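Long-range contacts in Ton_1535 (Thermococcus onnurineus, PDB 3ZPJ), which is of unknown function but folds as an alpha-solenoid, a curved array of paired helices with an unusual left-handed helical turn: residues Tyr16-Leu20 and Pro49-Ile53; Ala60-Lys65 and Ala76-Ile80; Gly240-Leu244 and Ser275-Thr279; Leu244-Glu249 and His285-Leu290. All coordinates share one frame; numbering follows the deposited sequence.

Contact 1: residues Tyr16-Leu20 and Pro49-Ile53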
loop_
_atom_site.group_PDB
_atom_site.type_symbol
_atom_site.label_atom_id
_atom_site.label_comp_id
_atom_site.label_asym_id
_atom_site.label_seq_id
_atom_site.Cartn_x
_atom_site.Cartn_y
_atom_site.Cartn_z
ATOM N N TYR A 16 17.705 -20.142 22.269
ATOM C CA TYR A 16 16.246 -20.029 22.207
ATOM C C TYR A 16 15.512 -20.433 23.490
ATOM O O TYR A 16 14.598 -19.745 23.929
ATOM C CB TYR A 16 15.709 -20.818 21.018
ATOM C CG TYR A 16 16.099 -20.237 19.681
ATOM C CD1 TYR A 16 15.351 -19.239 19.104
ATOM C CD2 TYR A 16 17.222 -20.694 18.997
ATOM C CE1 TYR A 16 15.697 -18.696 17.882
ATOM C CE2 TYR A 16 17.577 -20.162 17.767
ATOM C CZ TYR A 16 16.810 -19.163 17.217
ATOM O OH TYR A 16 17.144 -18.614 16.000
ATOM N N GLU A 17 15.919 -21.531 24.100
ATOM C CA GLU A 17 15.224 -22.014 25.283
ATOM C C GLU A 17 15.266 -20.986 26.413
ATOM O O GLU A 17 14.303 -20.837 27.167
ATOM C CB GLU A 17 15.824 -23.341 25.737
ATOM C CG GLU A 17 15.199 -23.930 26.993
ATOM C CD GLU A 17 15.757 -25.316 27.305
ATOM O OE1 GLU A 17 16.168 -26.024 26.355
ATOM O OE2 GLU A 17 15.797 -25.694 28.497
ATOM N N GLU A 18 16.382 -20.268 26.512
ATOM C CA GLU A 18 16.555 -19.282 27.570
ATOM C C GLU A 18 15.785 -18.010 27.284
ATOM O O GLU A 18 15.229 -17.409 28.197
ATOM C CB GLU A 18 18.020 -18.948 27.752
ATOM C CG GLU A 18 18.701 -19.770 28.796
ATOM C CD GLU A 18 20.159 -19.405 28.894
ATOM O OE1 GLU A 18 20.447 -18.197 29.040
ATOM O OE2 GLU A 18 21.010 -20.314 28.796
ATOM N N ALA A 19 15.778 -17.603 26.018
ATOM C CA ALA A 19 14.987 -16.462 25.574
ATOM C C ALA A 19 13.531 -16.642 25.942
ATOM O O ALA A 19 12.883 -15.715 26.444
ATOM C CB ALA A 19 15.107 -16.274 24.070
ATOM N N LEU A 20 13.016 -17.838 25.670
ATOM C CA LEU A 20 11.610 -18.109 25.905
ATOM C C LEU A 20 11.343 -18.147 27.399
ATOM O O LEU A 20 10.258 -17.789 27.853
ATOM C CB LEU A 20 11.192 -19.421 25.239
ATOM C CG LEU A 20 11.455 -19.482 23.732
ATOM C CD1 LEU A 20 11.243 -20.892 23.209
ATOM C CD2 LEU A 20 10.608 -18.463 22.958
ATOM N N PRO A 49 16.018 -22.115 13.127
ATOM C CA PRO A 49 15.595 -23.482 13.462
ATOM C C PRO A 49 14.078 -23.636 13.460
ATOM O O PRO A 49 13.429 -23.373 14.472
ATOM C CB PRO A 49 16.147 -23.684 14.876
ATOM C CG PRO A 49 16.232 -22.322 15.444
ATOM C CD PRO A 49 16.554 -21.398 14.296
ATOM N N MET A 50 13.527 -24.075 12.331
ATOM C CA MET A 50 12.083 -24.159 12.166
ATOM C C MET A 50 11.399 -25.061 13.208
ATOM O O MET A 50 10.204 -24.917 13.462
ATOM C CB MET A 50 11.731 -24.605 10.743
ATOM C CG MET A 50 12.142 -23.630 9.646
ATOM S SD MET A 50 11.032 -22.225 9.497
ATOM C CE MET A 50 11.491 -21.585 7.890
ATOM N N GLU A 51 12.152 -25.965 13.830
ATOM C CA GLU A 51 11.562 -26.915 14.771
ATOM C C GLU A 51 11.241 -26.319 16.147
ATOM O O GLU A 51 10.757 -27.017 17.032
ATOM C CB GLU A 51 12.440 -28.164 14.918
ATOM C CG GLU A 51 13.690 -27.969 15.766
ATOM C CD GLU A 51 14.814 -27.254 15.027
ATOM O OE1 GLU A 51 14.612 -26.852 13.860
ATOM O OE2 GLU A 51 15.905 -27.096 15.621
ATOM N N TRP A 52 11.514 -25.033 16.325
ATOM C CA TRP A 52 11.120 -24.331 17.549
ATOM C C TRP A 52 9.703 -23.749 17.429
ATOM O O TRP A 52 9.017 -23.551 18.434
ATOM C CB TRP A 52 12.120 -23.212 17.903
ATOM C CG TRP A 52 13.309 -23.653 18.751
ATOM C CD1 TRP A 52 14.613 -23.797 18.339
ATOM C CD2 TRP A 52 13.291 -24.008 20.146
ATOM N NE1 TRP A 52 15.395 -24.222 19.391
ATOM C CE2 TRP A 52 14.611 -24.352 20.508
ATOM C CE3 TRP A 52 12.289 -24.068 21.120
ATOM C CZ2 TRP A 52 14.948 -24.749 21.794
ATOM C CZ3 TRP A 52 12.629 -24.471 22.399
ATOM C CH2 TRP A 52 13.944 -24.804 22.724
ATOM N N ILE A 53 9.281 -23.486 16.191
ATOM C CA ILE A 53 8.013 -22.804 15.895
ATOM C C ILE A 53 6.728 -23.386 16.530
ATOM O O ILE A 53 5.907 -22.627 17.071
ATOM C CB ILE A 53 7.843 -22.577 14.367
ATOM C CG1 ILE A 53 8.947 -21.630 13.868
ATOM C CG2 ILE A 53 6.442 -22.035 14.029
ATOM C CD1 ILE A 53 8.835 -21.219 12.407
#

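Contact 2: residues Ala60-Lys65 and Ala76-Ile80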
loop_
_atom_site.group_PDB
_atom_site.type_symbol
_atom_site.label_atom_id
_atom_site.label_comp_id
_atom_site.label_asym_id
_atom_site.label_seq_id
_atom_site.Cartn_x
_atom_site.Cartn_y
_atom_site.Cartn_z
ATOM N N ALA A 60 2.275 -19.135 23.038
ATOM C CA ALA A 60 1.504 -17.953 22.704
ATOM C C ALA A 60 0.017 -18.275 22.781
ATOM O O ALA A 60 -0.749 -17.531 23.394
ATOM C CB ALA A 60 1.894 -17.429 21.313
ATOM N N MET A 61 -0.383 -19.397 22.183
ATOM C CA MET A 61 -1.780 -19.832 22.231
ATOM C C MET A 61 -2.232 -20.035 23.672
ATOM O O MET A 61 -3.365 -19.742 24.020
ATOM C CB MET A 61 -1.993 -21.123 21.430
ATOM C CG MET A 61 -2.009 -20.936 19.914
ATOM S SD MET A 61 -1.913 -22.489 18.992
ATOM C CE MET A 61 -1.992 -21.832 17.352
ATOM N N TYR A 62 -1.345 -20.543 24.510
ATOM C CA TYR A 62 -1.687 -20.801 25.911
ATOM C C TYR A 62 -1.917 -19.491 26.658
ATOM O O TYR A 62 -2.848 -19.370 27.447
ATOM C CB TYR A 62 -0.571 -21.599 26.579
ATOM C CG TYR A 62 -0.684 -21.742 28.084
ATOM C CD1 TYR A 62 -1.768 -22.385 28.664
ATOM C CD2 TYR A 62 0.320 -21.272 28.919
ATOM C CE1 TYR A 62 -1.862 -22.534 30.040
ATOM C CE2 TYR A 62 0.240 -21.422 30.294
ATOM C CZ TYR A 62 -0.853 -22.053 30.849
ATOM O OH TYR A 62 -0.946 -22.198 32.216
ATOM N N ILE A 63 -1.060 -18.510 26.401
ATOM C CA ILE A 63 -1.199 -17.207 27.032
ATOM C C ILE A 63 -2.527 -16.542 26.643
ATOM O O ILE A 63 -3.231 -15.993 27.493
ATOM C CB ILE A 63 0.005 -16.314 26.710
ATOM C CG1 ILE A 63 1.258 -16.905 27.362
ATOM C CG2 ILE A 63 -0.234 -14.895 27.186
ATOM C CD1 ILE A 63 2.533 -16.185 27.047
ATOM N N ALA A 64 -2.892 -16.647 25.370
ATOM C CA ALA A 64 -4.148 -16.074 24.886
ATOM C C ALA A 64 -5.358 -16.774 25.510
ATOM O O ALA A 64 -6.380 -16.145 25.794
ATOM C CB ALA A 64 -4.218 -16.153 23.373
ATOM N N LYS A 65 -5.234 -18.078 25.720
ATOM C CA LYS A 65 -6.322 -18.859 26.280
ATOM C C LYS A 65 -6.601 -18.440 27.734
ATOM O O LYS A 65 -7.749 -18.434 28.174
ATOM C CB LYS A 65 -6.026 -20.363 26.147
ATOM C CG LYS A 65 -6.712 -21.255 27.191
ATOM C CD LYS A 65 -7.972 -21.943 26.680
ATOM C CE LYS A 65 -7.696 -23.329 26.102
ATOM N NZ LYS A 65 -7.320 -23.241 24.659
ATOM N N ALA A 76 -4.830 -10.620 21.247
ATOM C CA ALA A 76 -3.885 -11.729 21.286
ATOM C C ALA A 76 -4.161 -12.748 20.170
ATOM O O ALA A 76 -3.247 -13.151 19.436
ATOM C CB ALA A 76 -3.903 -12.398 22.645
ATOM N N TYR A 77 -5.423 -13.142 20.046
ATOM C CA TYR A 77 -5.855 -14.035 18.979
ATOM C C TYR A 77 -5.538 -13.451 17.594
ATOM O O TYR A 77 -5.194 -14.188 16.665
ATOM C CB TYR A 77 -7.355 -14.294 19.090
ATOM C CG TYR A 77 -7.763 -15.281 20.162
ATOM C CD1 TYR A 77 -6.893 -16.273 20.601
ATOM C CD2 TYR A 77 -9.034 -15.234 20.716
ATOM C CE1 TYR A 77 -7.279 -17.182 21.570
ATOM C CE2 TYR A 77 -9.433 -16.141 21.690
ATOM C CZ TYR A 77 -8.554 -17.111 22.113
ATOM O OH TYR A 77 -8.955 -18.010 23.080
ATOM N N SER A 78 -5.648 -12.131 17.459
ATOM C CA SER A 78 -5.334 -11.461 16.189
ATOM C C SER A 78 -3.864 -11.555 15.866
ATOM O O SER A 78 -3.485 -11.844 14.728
ATOM C CB SER A 78 -5.725 -9.989 16.231
ATOM O OG SER A 78 -7.120 -9.852 16.300
ATOM N N ILE A 79 -3.037 -11.292 16.872
ATOM C CA ILE A 79 -1.588 -11.422 16.741
ATOM C C ILE A 79 -1.197 -12.835 16.302
ATOM O O ILE A 79 -0.445 -13.024 15.346
ATOM C CB ILE A 79 -0.901 -11.025 18.043
ATOM C CG1 ILE A 79 -1.304 -9.582 18.391
ATOM C CG2 ILE A 79 0.629 -11.173 17.937
ATOM C CD1 ILE A 79 -0.620 -9.013 19.613
ATOM N N ILE A 80 -1.755 -13.827 16.976
ATOM C CA ILE A 80 -1.520 -15.215 16.617
ATOM C C ILE A 80 -2.012 -15.499 15.197
ATOM O O ILE A 80 -1.352 -16.196 14.422
ATOM C CB ILE A 80 -2.225 -16.135 17.629
ATOM C CG1 ILE A 80 -1.516 -16.024 18.989
ATOM C CG2 ILE A 80 -2.289 -17.566 17.110
ATOM C CD1 ILE A 80 -2.274 -16.635 20.145
#

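Contact 3: residues Gly240-Leu244 and Ser275-Thr279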
loop_
_atom_site.group_PDB
_atom_site.type_symbol
_atom_site.label_atom_id
_atom_site.label_comp_id
_atom_site.label_asym_id
_atom_site.label_seq_id
_atom_site.Cartn_x
_atom_site.Cartn_y
_atom_site.Cartn_z
ATOM N N GLY A 240 12.611 -6.074 -18.302
ATOM C CA GLY A 240 11.865 -5.742 -19.506
ATOM C C GLY A 240 10.767 -4.695 -19.340
ATOM O O GLY A 240 11.000 -3.589 -18.840
ATOM N N VAL A 241 9.559 -5.049 -19.762
ATOM C CA VAL A 241 8.481 -4.078 -19.834
ATOM C C VAL A 241 8.116 -3.538 -18.468
ATOM O O VAL A 241 7.967 -2.330 -18.312
ATOM C CB VAL A 241 7.240 -4.626 -20.574
ATOM C CG1 VAL A 241 7.600 -4.933 -22.011
ATOM C CG2 VAL A 241 6.712 -5.889 -19.898
ATOM N N MET A 242 7.991 -4.414 -17.473
ATOM C CA MET A 242 7.610 -3.963 -16.139
ATOM C C MET A 242 8.682 -3.046 -15.559
ATOM O O MET A 242 8.374 -2.077 -14.877
ATOM C CB MET A 242 7.325 -5.137 -15.200
ATOM C CG MET A 242 5.954 -5.764 -15.399
ATOM S SD MET A 242 5.767 -7.340 -14.528
ATOM C CE MET A 242 4.864 -6.817 -13.078
ATOM N N ARG A 243 9.941 -3.339 -15.854
ATOM C CA ARG A 243 11.032 -2.489 -15.393
ATOM C C ARG A 243 11.014 -1.115 -16.060
ATOM O O ARG A 243 11.388 -0.109 -15.458
ATOM C CB ARG A 243 12.385 -3.144 -15.644
ATOM C CG ARG A 243 13.509 -2.351 -15.028
ATOM C CD ARG A 243 14.843 -3.012 -15.180
ATOM N NE ARG A 243 15.899 -2.005 -15.148
ATOM C CZ ARG A 243 17.187 -2.258 -15.359
ATOM N NH1 ARG A 243 17.591 -3.500 -15.604
ATOM N NH2 ARG A 243 18.067 -1.266 -15.312
ATOM N N LEU A 244 10.586 -1.085 -17.314
ATOM C CA LEU A 244 10.468 0.159 -18.038
ATOM C C LEU A 244 9.339 0.996 -17.442
ATOM O O LEU A 244 9.542 2.161 -17.090
ATOM C CB LEU A 244 10.241 -0.109 -19.528
ATOM C CG LEU A 244 10.116 1.097 -20.461
ATOM C CD1 LEU A 244 11.095 2.176 -20.086
ATOM C CD2 LEU A 244 10.367 0.659 -21.910
ATOM N N SER A 275 15.049 -2.276 -26.305
ATOM C CA SER A 275 13.604 -2.138 -26.261
ATOM C C SER A 275 12.988 -3.528 -26.190
ATOM O O SER A 275 13.155 -4.336 -27.104
ATOM C CB SER A 275 13.091 -1.388 -27.495
ATOM O OG SER A 275 13.802 -0.178 -27.693
ATOM N N PRO A 276 12.292 -3.819 -25.084
ATOM C CA PRO A 276 11.624 -5.113 -24.941
ATOM C C PRO A 276 10.475 -5.248 -25.933
ATOM O O PRO A 276 10.227 -4.348 -26.743
ATOM C CB PRO A 276 11.078 -5.064 -23.512
ATOM C CG PRO A 276 10.940 -3.604 -23.206
ATOM C CD PRO A 276 12.092 -2.955 -23.905
ATOM N N ARG A 277 9.781 -6.375 -25.869
ATOM C CA ARG A 277 8.634 -6.596 -26.724
ATOM C C ARG A 277 7.389 -6.172 -25.981
ATOM O O ARG A 277 7.240 -6.453 -24.791
ATOM C CB ARG A 277 8.535 -8.060 -27.083
ATOM C CG ARG A 277 7.419 -8.414 -28.035
ATOM C CD ARG A 277 7.461 -9.905 -28.303
ATOM N NE ARG A 277 8.841 -10.379 -28.368
ATOM C CZ ARG A 277 9.455 -11.021 -27.379
ATOM N NH1 ARG A 277 8.806 -11.267 -26.247
ATOM N NH2 ARG A 277 10.714 -11.407 -27.520
ATOM N N PHE A 278 6.489 -5.508 -26.691
ATOM C CA PHE A 278 5.385 -4.839 -26.036
ATOM C C PHE A 278 4.044 -5.423 -26.402
ATOM O O PHE A 278 3.815 -5.788 -27.550
ATOM C CB PHE A 278 5.399 -3.363 -26.400
ATOM C CG PHE A 278 6.602 -2.627 -25.895
ATOM C CD1 PHE A 278 6.844 -2.520 -24.538
ATOM C CD2 PHE A 278 7.478 -2.024 -26.776
ATOM C CE1 PHE A 278 7.950 -1.833 -24.073
ATOM C CE2 PHE A 278 8.578 -1.334 -26.315
ATOM C CZ PHE A 278 8.816 -1.239 -24.967
ATOM N N THR A 279 3.152 -5.514 -25.421
ATOM C CA THR A 279 1.756 -5.743 -25.737
ATOM C C THR A 279 1.157 -4.373 -25.988
ATOM O O THR A 279 1.691 -3.369 -25.521
ATOM C CB THR A 279 1.005 -6.359 -24.584
ATOM O OG1 THR A 279 1.097 -5.485 -23.465
ATOM C CG2 THR A 279 1.585 -7.717 -24.226
#

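Contact 4: residues Leu244-Glu249 and His285-Leu290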
loop_
_atom_site.group_PDB
_atom_site.type_symbol
_atom_site.label_atom_id
_atom_site.label_comp_id
_atom_site.label_asym_id
_atom_site.label_seq_id
_atom_site.Cartn_x
_atom_site.Cartn_y
_atom_site.Cartn_z
ATOM N N LEU A 244 10.586 -1.085 -17.314
ATOM C CA LEU A 244 10.468 0.159 -18.038
ATOM C C LEU A 244 9.339 0.996 -17.442
ATOM O O LEU A 244 9.542 2.161 -17.090
ATOM C CB LEU A 244 10.241 -0.109 -19.528
ATOM C CG LEU A 244 10.116 1.097 -20.461
ATOM C CD1 LEU A 244 11.095 2.176 -20.086
ATOM C CD2 LEU A 244 10.367 0.659 -21.910
ATOM N N ILE A 245 8.154 0.407 -17.335
ATOM C CA ILE A 245 7.006 1.128 -16.807
ATOM C C ILE A 245 7.329 1.627 -15.404
ATOM O O ILE A 245 7.031 2.767 -15.059
ATOM C CB ILE A 245 5.728 0.254 -16.765
ATOM C CG1 ILE A 245 4.973 0.329 -18.089
ATOM C CG2 ILE A 245 4.770 0.735 -15.681
ATOM C CD1 ILE A 245 5.640 -0.357 -19.210
ATOM N N GLY A 246 7.970 0.782 -14.609
ATOM C CA GLY A 246 8.216 1.112 -13.216
ATOM C C GLY A 246 9.148 2.300 -13.109
ATOM O O GLY A 246 8.927 3.221 -12.315
ATOM N N GLU A 247 10.196 2.290 -13.921
ATOM C CA GLU A 247 11.129 3.406 -13.924
ATOM C C GLU A 247 10.426 4.691 -14.365
ATOM O O GLU A 247 10.628 5.743 -13.768
ATOM C CB GLU A 247 12.376 3.080 -14.747
ATOM C CG GLU A 247 13.297 2.051 -14.062
ATOM C CD GLU A 247 14.462 1.571 -14.929
ATOM O OE1 GLU A 247 14.454 1.794 -16.160
ATOM O OE2 GLU A 247 15.397 0.957 -14.377
ATOM N N LEU A 248 9.553 4.593 -15.367
ATOM C CA LEU A 248 8.787 5.751 -15.825
ATOM C C LEU A 248 7.825 6.291 -14.770
ATOM O O LEU A 248 7.707 7.508 -14.596
ATOM C CB LEU A 248 8.038 5.435 -17.119
ATOM C CG LEU A 248 8.980 5.172 -18.296
ATOM C CD1 LEU A 248 8.233 4.845 -19.582
ATOM C CD2 LEU A 248 9.852 6.379 -18.506
ATOM N N GLU A 249 7.131 5.391 -14.078
ATOM C CA GLU A 249 6.231 5.793 -13.014
ATOM C C GLU A 249 7.030 6.535 -11.946
ATOM O O GLU A 249 6.584 7.545 -11.412
ATOM C CB GLU A 249 5.486 4.573 -12.419
ATOM C CG GLU A 249 4.526 3.897 -13.405
ATOM C CD GLU A 249 3.685 2.761 -12.797
ATOM O OE1 GLU A 249 4.194 2.022 -11.920
ATOM O OE2 GLU A 249 2.514 2.596 -13.229
ATOM N N HIS A 285 0.114 2.280 -22.310
ATOM C CA HIS A 285 0.503 2.712 -20.980
ATOM C C HIS A 285 1.741 3.613 -21.042
ATOM O O HIS A 285 1.795 4.672 -20.402
ATOM C CB HIS A 285 0.762 1.489 -20.092
ATOM C CG HIS A 285 0.893 1.822 -18.637
ATOM N ND1 HIS A 285 0.527 3.044 -18.119
ATOM C CD2 HIS A 285 1.346 1.085 -17.593
ATOM C CE1 HIS A 285 0.750 3.050 -16.815
ATOM N NE2 HIS A 285 1.249 1.878 -16.473
ATOM N N ILE A 286 2.731 3.192 -21.824
ATOM C CA ILE A 286 3.954 3.964 -21.958
ATOM C C ILE A 286 3.682 5.315 -22.625
ATOM O O ILE A 286 4.270 6.333 -22.236
ATOM C CB ILE A 286 5.028 3.160 -22.701
ATOM C CG1 ILE A 286 5.520 2.023 -21.811
ATOM C CG2 ILE A 286 6.194 4.043 -23.098
ATOM C CD1 ILE A 286 6.309 0.955 -22.538
ATOM N N ALA A 287 2.768 5.324 -23.599
ATOM C CA ALA A 287 2.381 6.558 -24.281
ATOM C C ALA A 287 1.758 7.561 -23.313
ATOM O O ALA A 287 2.026 8.760 -23.363
ATOM C CB ALA A 287 1.430 6.265 -25.445
ATOM N N ARG A 288 0.931 7.065 -22.407
ATOM C CA ARG A 288 0.316 7.941 -21.431
ATOM C C ARG A 288 1.386 8.458 -20.470
ATOM O O ARG A 288 1.431 9.657 -20.168
ATOM C CB ARG A 288 -0.790 7.191 -20.692
ATOM C CG ARG A 288 -1.421 7.930 -19.527
ATOM C CD ARG A 288 -2.007 6.909 -18.559
ATOM N NE ARG A 288 -2.726 5.863 -19.297
ATOM C CZ ARG A 288 -2.803 4.581 -18.936
ATOM N NH1 ARG A 288 -2.203 4.157 -17.828
ATOM N NH2 ARG A 288 -3.482 3.721 -19.693
ATOM N N LEU A 289 2.256 7.558 -20.007
ATOM C CA LEU A 289 3.304 7.944 -19.057
ATOM C C LEU A 289 4.199 9.023 -19.638
ATOM O O LEU A 289 4.451 10.031 -18.991
ATOM C CB LEU A 289 4.137 6.739 -18.610
ATOM C CG LEU A 289 3.427 5.849 -17.584
ATOM C CD1 LEU A 289 4.132 4.518 -17.407
ATOM C CD2 LEU A 289 3.349 6.572 -16.269
ATOM N N LEU A 290 4.652 8.817 -20.873
ATOM C CA LEU A 290 5.531 9.774 -21.518
ATOM C C LEU A 290 4.853 11.128 -21.759
ATOM O O LEU A 290 5.500 12.183 -21.703
ATOM C CB LEU A 290 6.067 9.194 -22.820
ATOM C CG LEU A 290 7.036 8.036 -22.594
ATOM C CD1 LEU A 290 7.295 7.298 -23.887
ATOM C CD2 LEU A 290 8.335 8.554 -21.991
#

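Contact 1: residues Tyr16-Leu20 and Pro49-Ile53
Y16, in the first turn of helix 16-22, meets both P49 and W52 of the loop that leads into helix 53-66. Its CG lies anti to the carbonyl carbon (chi1 -68°), which directs the ring across to that loop. There the far end of the phenol meets the proline: Y16 CE2 is 3.4 Å from P49 CG, and Y16 OH lies 3.3 Å from P49 CD. Nearer the backbone, the tyrosine ring makes an offset stack with the five-membered ring of W52, the planes inclined by 30°. The methylene joins in, Y16 CB standing over one face of the indole in a CH-pi contact, 3.9 Å from the centroid of its five-membered ring. E17 adds the aliphatic base of its side chain, with CB 3.8 Å from W52 CH2, while its extended chain suits an exposed position. One turn after Y16, the buried L20 brings CD1 to 3.9 Å from W52 CZ3, at the six-membered end of the indole, and its side chain also touches L36 of helix 29-45. No hydrogen bond crosses between the segments, so dispersion and aromatic contacts hold this surface junction, the rings of Y16, W52 and P49 offering broad surfaces that need no directional bonds.

Contact 2: residues Ala60-Lys65 and Ala76-Ile80
Helices 53-66 and 70-86 run nearly antiparallel here, their short segments inclined at 162° with axes 9.7 Å apart, and the backbones draw closest where the CA atoms of A64 and A76 are 5.6 Å apart. Alanine suits both places, since a methyl is all that such an approach readily admits: A64 CB and A76 CB face each other at 3.8 Å. The same A64 methyl also meets two larger side chains of the partner helix. Y77 brings its ring carbon CE1 to 3.7 Å from A64 CB, which approaches the ring obliquely, and I80 sends its CD1 methyl to 3.8 Å from that carbon. With CG1 anti to the carbonyl carbon (chi1 -69°), I80 points at the facing helix, where its CD1 also lies 3.7 Å from A60 O and packs against the backbone of M61. The flexible thioether of M61 follows the border of the contact, its CE 4.3 Å from I80 CG2, and both residues continue onto F96 of helix 90-104. Near the helix end, K73 NZ donates hydrogen bonds to the carbonyl oxygens of A64 and K65. No hydrogen bond joins the two segments themselves, and their side-chain contacts are apolar: small residues set the spacing, larger ones fill in beside them, and the pairing depends on close fit and burial rather than on directional bonds.

Contact 3: residues Gly240-Leu244 and Ser275-Thr279
V241 and P276 bury the most surface here, with L244 and F278 beside them. V241, in the first turn of helix 240-256, does its touching through one branch: CG1, held anti to the carbonyl carbon (chi1 -63°), lies 3.8 Å from P276 CG and 3.6 Å from F278 CD1. The same methyl comes 3.2 Å from R277 O, a close approach of carbon to the backbone of the loop. P276 turns its ring toward the helix start, where the CA atoms of G240 and P276 are 5.5 Å apart. Glycine suits position 240 because it readily adopts the positive phi (50°) found there. In this alpha-solenoid the loop joins helix 262-271 to helix 280-293, so the contact ties the start of one helix to the turn before a later one. T279 closes the loop at the N-cap position, its OG1 accepting a hydrogen bond from N282 N. One turn along helix 240-256, L244 presents CD2 at the edge of the F278 ring, 3.9 Å from CZ, the two side chains crossing at about a right angle. Over one face of that ring lies the carbonyl oxygen of P276. F278 also touches V283 and I286 of helix 280-293, a place where a broad aromatic can reach both helices.

Contact 4: residues Leu244-Glu249 and His285-Leu290
I245 has its CG1 anti to the carbonyl carbon (chi1 -88°) and then bends at chi2 71°, which brings CD1 to 3.5 Å from I286 CG1 of the facing helix. H285, its CG anti to the backbone N, carries the imidazole across to I245 and E249. Its CD2 rests 3.7 Å from I245 CG1, while L289 CD1, from the same helix as H285, lies over one face of the ring toward the rim. At the ring edge E249 OE2 comes 3.6 Å from H285 NE2, too long for a hydrogen bond, with the carboxylate steeply inclined to the imidazole. The buried carboxylate is held elsewhere: E249 OE1 accepts a hydrogen bond from Y211 N, while H285 NE2 has a weak one to D212 OD1. One turn beyond I245, L248 places CB 4.0 Å from L289 CD1 and CD1 4.1 Å from I286 CG2, and the aliphatic CG of E249 packs on L289 as well. Branched residues thus fill the middle, with the polar pair at one margin. Helices 240-256 and 280-293 run almost parallel, at 19° with axes 10.2 Å apart, and F270 of the intervening helix 262-271 touches both L248 and L290. Near-parallel helices bridged in this way by the helix between them in sequence are consistent with the stacked helices of an alpha-solenoid.

Overall arrangement
Contacts 1 and 2 lie toward the N-terminal end of the solenoid, their centres about 17 Å apart without touching, whereas the centres of contacts 3 and 4 lie about 46 to 47 Å from theirs. Contacts 1 and 3 are surface junctions of a helix start with a loop, and use proline and aromatic rings; the first has a ring stack, the second a valine wedged among loop residues. Contacts 2 and 4 are buried helix pairs, but differ in direction: antiparallel and alanine-spaced in the first, near parallel and filled by branched residues in the second. Contacts 3 and 4 share L244 on helix 240-256 and join directly where F278 CE1 meets I286 CD1 at 3.6 Å.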